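Local atomic coordinates of pentalenene synthase (Streptomyces chartreusis NRRL 3882, PDB entry 6Q4S), a protein that probably converts farnesyl diphosphate, with magnesium as cofactor, into the bicyclic sesquiterpene alcohol 7-epi-alpha-eudesmol. Residues 206-211 with 296-301. Numbering follows the deposited sequence.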
loop_
_atom_site.group_PDB
_atom_site.type_symbol
_atom_site.label_atom_id
_atom_site.label_comp_id
_atom_site.label_asym_id
_atom_site.label_seq_id
_atom_site.Cartn_x
_atom_site.Cartn_y
_atom_site.Cartn_z
ATOM N N PRO A 206 5.700 7.717 17.604
ATOM C CA PRO A 206 4.600 7.093 18.385
ATOM C C PRO A 206 3.449 8.015 18.784
ATOM O O PRO A 206 2.313 7.582 18.871
ATOM C CB PRO A 206 5.294 6.548 19.636
ATOM C CG PRO A 206 6.725 6.401 19.284
ATOM C CD PRO A 206 7.032 7.354 18.142
ATOM N N VAL A 207 3.739 9.262 19.063
ATOM C CA VAL A 207 2.709 10.219 19.342
ATOM C C VAL A 207 1.726 10.430 18.196
ATOM O O VAL A 207 0.504 10.430 18.398
ATOM C CB VAL A 207 3.310 11.578 19.785
ATOM C CG1 VAL A 207 2.241 12.634 19.946
ATOM C CG2 VAL A 207 4.067 11.462 21.099
ATOM N N MET A 208 2.235 10.716 17.001
ATOM C CA MET A 208 1.363 10.921 15.864
ATOM C C MET A 208 0.621 9.628 15.434
ATOM O O MET A 208 -0.549 9.689 15.051
ATOM C CB MET A 208 2.175 11.513 14.712
ATOM C CG MET A 208 1.392 11.738 13.435
ATOM S SD MET A 208 0.115 12.985 13.597
ATOM C CE MET A 208 1.110 14.443 13.146
ATOM N N GLU A 209 1.275 8.478 15.503
ATOM C CA GLU A 209 0.607 7.240 15.109
ATOM C C GLU A 209 -0.562 6.976 16.031
ATOM O O GLU A 209 -1.644 6.608 15.582
ATOM C CB GLU A 209 1.494 6.001 15.171
ATOM C CG GLU A 209 2.539 5.998 14.092
ATOM C CD GLU A 209 3.161 4.645 13.847
ATOM O OE1 GLU A 209 2.942 3.673 14.631
ATOM O OE2 GLU A 209 3.893 4.575 12.837
ATOM N N ARG A 210 -0.330 7.166 17.328
ATOM C CA ARG A 210 -1.424 7.044 18.287
ATOM C C ARG A 210 -2.536 8.081 18.127
ATOM O O ARG A 210 -3.714 7.786 18.303
ATOM C CB ARG A 210 -0.795 7.050 19.707
ATOM C CG ARG A 210 -1.757 6.878 20.827
ATOM C CD ARG A 210 -2.334 5.509 20.840
ATOM N NE ARG A 210 -3.147 5.329 22.035
ATOM C CZ ARG A 210 -4.028 4.344 22.197
ATOM N NH1 ARG A 210 -4.257 3.409 21.256
ATOM N NH2 ARG A 210 -4.711 4.301 23.308
ATOM N N MET A 211 -2.190 9.328 17.808
ATOM C CA MET A 211 -3.192 10.337 17.568
ATOM C C MET A 211 -4.173 9.991 16.441
ATOM O O MET A 211 -5.353 10.232 16.567
ATOM C CB MET A 211 -2.557 11.694 17.289
ATOM C CG MET A 211 -2.007 12.322 18.553
ATOM S SD MET A 211 -1.014 13.806 18.266
ATOM C CE MET A 211 -2.156 15.051 17.701
ATOM N N MET A 296 0.159 21.906 10.988
ATOM C CA MET A 296 -0.909 21.770 9.990
ATOM C C MET A 296 -1.499 20.317 9.915
ATOM O O MET A 296 -2.699 20.142 9.636
ATOM C CB MET A 296 -0.419 22.213 8.586
ATOM C CG MET A 296 -0.306 23.742 8.416
ATOM S SD MET A 296 0.111 24.313 6.719
ATOM C CE MET A 296 1.803 23.692 6.646
ATOM N N GLY A 297 -0.616 19.353 10.086
ATOM C CA GLY A 297 -0.988 17.920 10.224
ATOM C C GLY A 297 -1.988 17.668 11.334
ATOM O O GLY A 297 -3.024 17.004 11.144
ATOM N N VAL A 298 -1.702 18.253 12.488
ATOM C CA VAL A 298 -2.593 18.142 13.638
ATOM C C VAL A 298 -3.908 18.830 13.334
ATOM O O VAL A 298 -4.983 18.307 13.635
ATOM C CB VAL A 298 -1.904 18.705 14.914
ATOM C CG1 VAL A 298 -2.862 18.701 16.096
ATOM C CG2 VAL A 298 -0.644 17.938 15.200
ATOM N N GLU A 299 -3.871 19.969 12.653
ATOM C CA GLU A 299 -5.118 20.615 12.289
ATOM C C GLU A 299 -6.007 19.804 11.354
ATOM O O GLU A 299 -7.234 19.898 11.471
ATOM C CB GLU A 299 -4.901 22.044 11.752
ATOM C CG GLU A 299 -4.276 22.985 12.772
ATOM C CD GLU A 299 -3.982 24.393 12.205
ATOM O OE1 GLU A 299 -4.540 24.879 11.144
ATOM O OE2 GLU A 299 -3.149 25.022 12.857
ATOM N N ALA A 300 -5.408 19.045 10.424
ATOM C CA ALA A 300 -6.160 18.166 9.558
ATOM C C ALA A 300 -6.948 17.112 10.429
ATOM O O ALA A 300 -8.069 16.813 10.124
ATOM C CB ALA A 300 -5.223 17.431 8.554
ATOM N N ILE A 301 -6.346 16.640 11.501
ATOM C CA ILE A 301 -7.023 15.709 12.406
ATOM C C ILE A 301 -8.202 16.439 13.063
ATOM O O ILE A 301 -9.320 15.952 13.015
ATOM C CB ILE A 301 -6.101 15.094 13.457
ATOM C CG1 ILE A 301 -4.947 14.337 12.801
ATOM C CG2 ILE A 301 -6.961 14.130 14.310
ATOM C CD1 ILE A 301 -3.892 13.896 13.766
#
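Met211, which reaches across to Val298 and Ile301, is tied into its own helix by a backbone hydrogen bond from Met211 N to Val207 O (3.0 Å). That is an ordinary turn of helix 206-228, which in the all-helical class I terpene synthase fold lies beside helix 288-313. The two short segments run nearly parallel, at 17°, yet their axes come no closer than 11.8 Å. The width is consistent with what fills it: two methionines on one side, a valine and an isoleucine on the other, all four buried, with about 200 Å² covered in total.

The closest contacts are made near the ends of the side chains. Met211 bends at its last torsion (chi3 69°), bringing CE over the fork of Val298, 4.0 Å from Val298 CG1 and 4.1 Å from Val298 CG2, so one methyl addresses both branches as the Met211 chain meets Val298 at a slant. Nearer its backbone, Met211 CB lies 4.4 Å from Ile301 CD1. The same CD1 also packs against the sulfur of Met208, SD lying 4.1 Å away; the Met208 and Ile301 side chains lie alongside each other, pointing opposite ways.

Helix 252-284 also meets both partners, Met211 resting on its Tyr270 and Leu273 and Val298 on its Gln274, while Ile301 touches Ile187 of helix 183-194. Arg210 forms a salt bridge with Glu269. The contact is thus an apolar seam between neighbouring helices, away from the metal ligands Asn223 and Ser227 predicted farther along helix 206-228.

Met208 is bent at its last torsion (chi3 89°), which sets its terminal methyl: Met208 CE ends 4.4 Å from Val298 CG2 and 5.0 Å from the CA of Gly297.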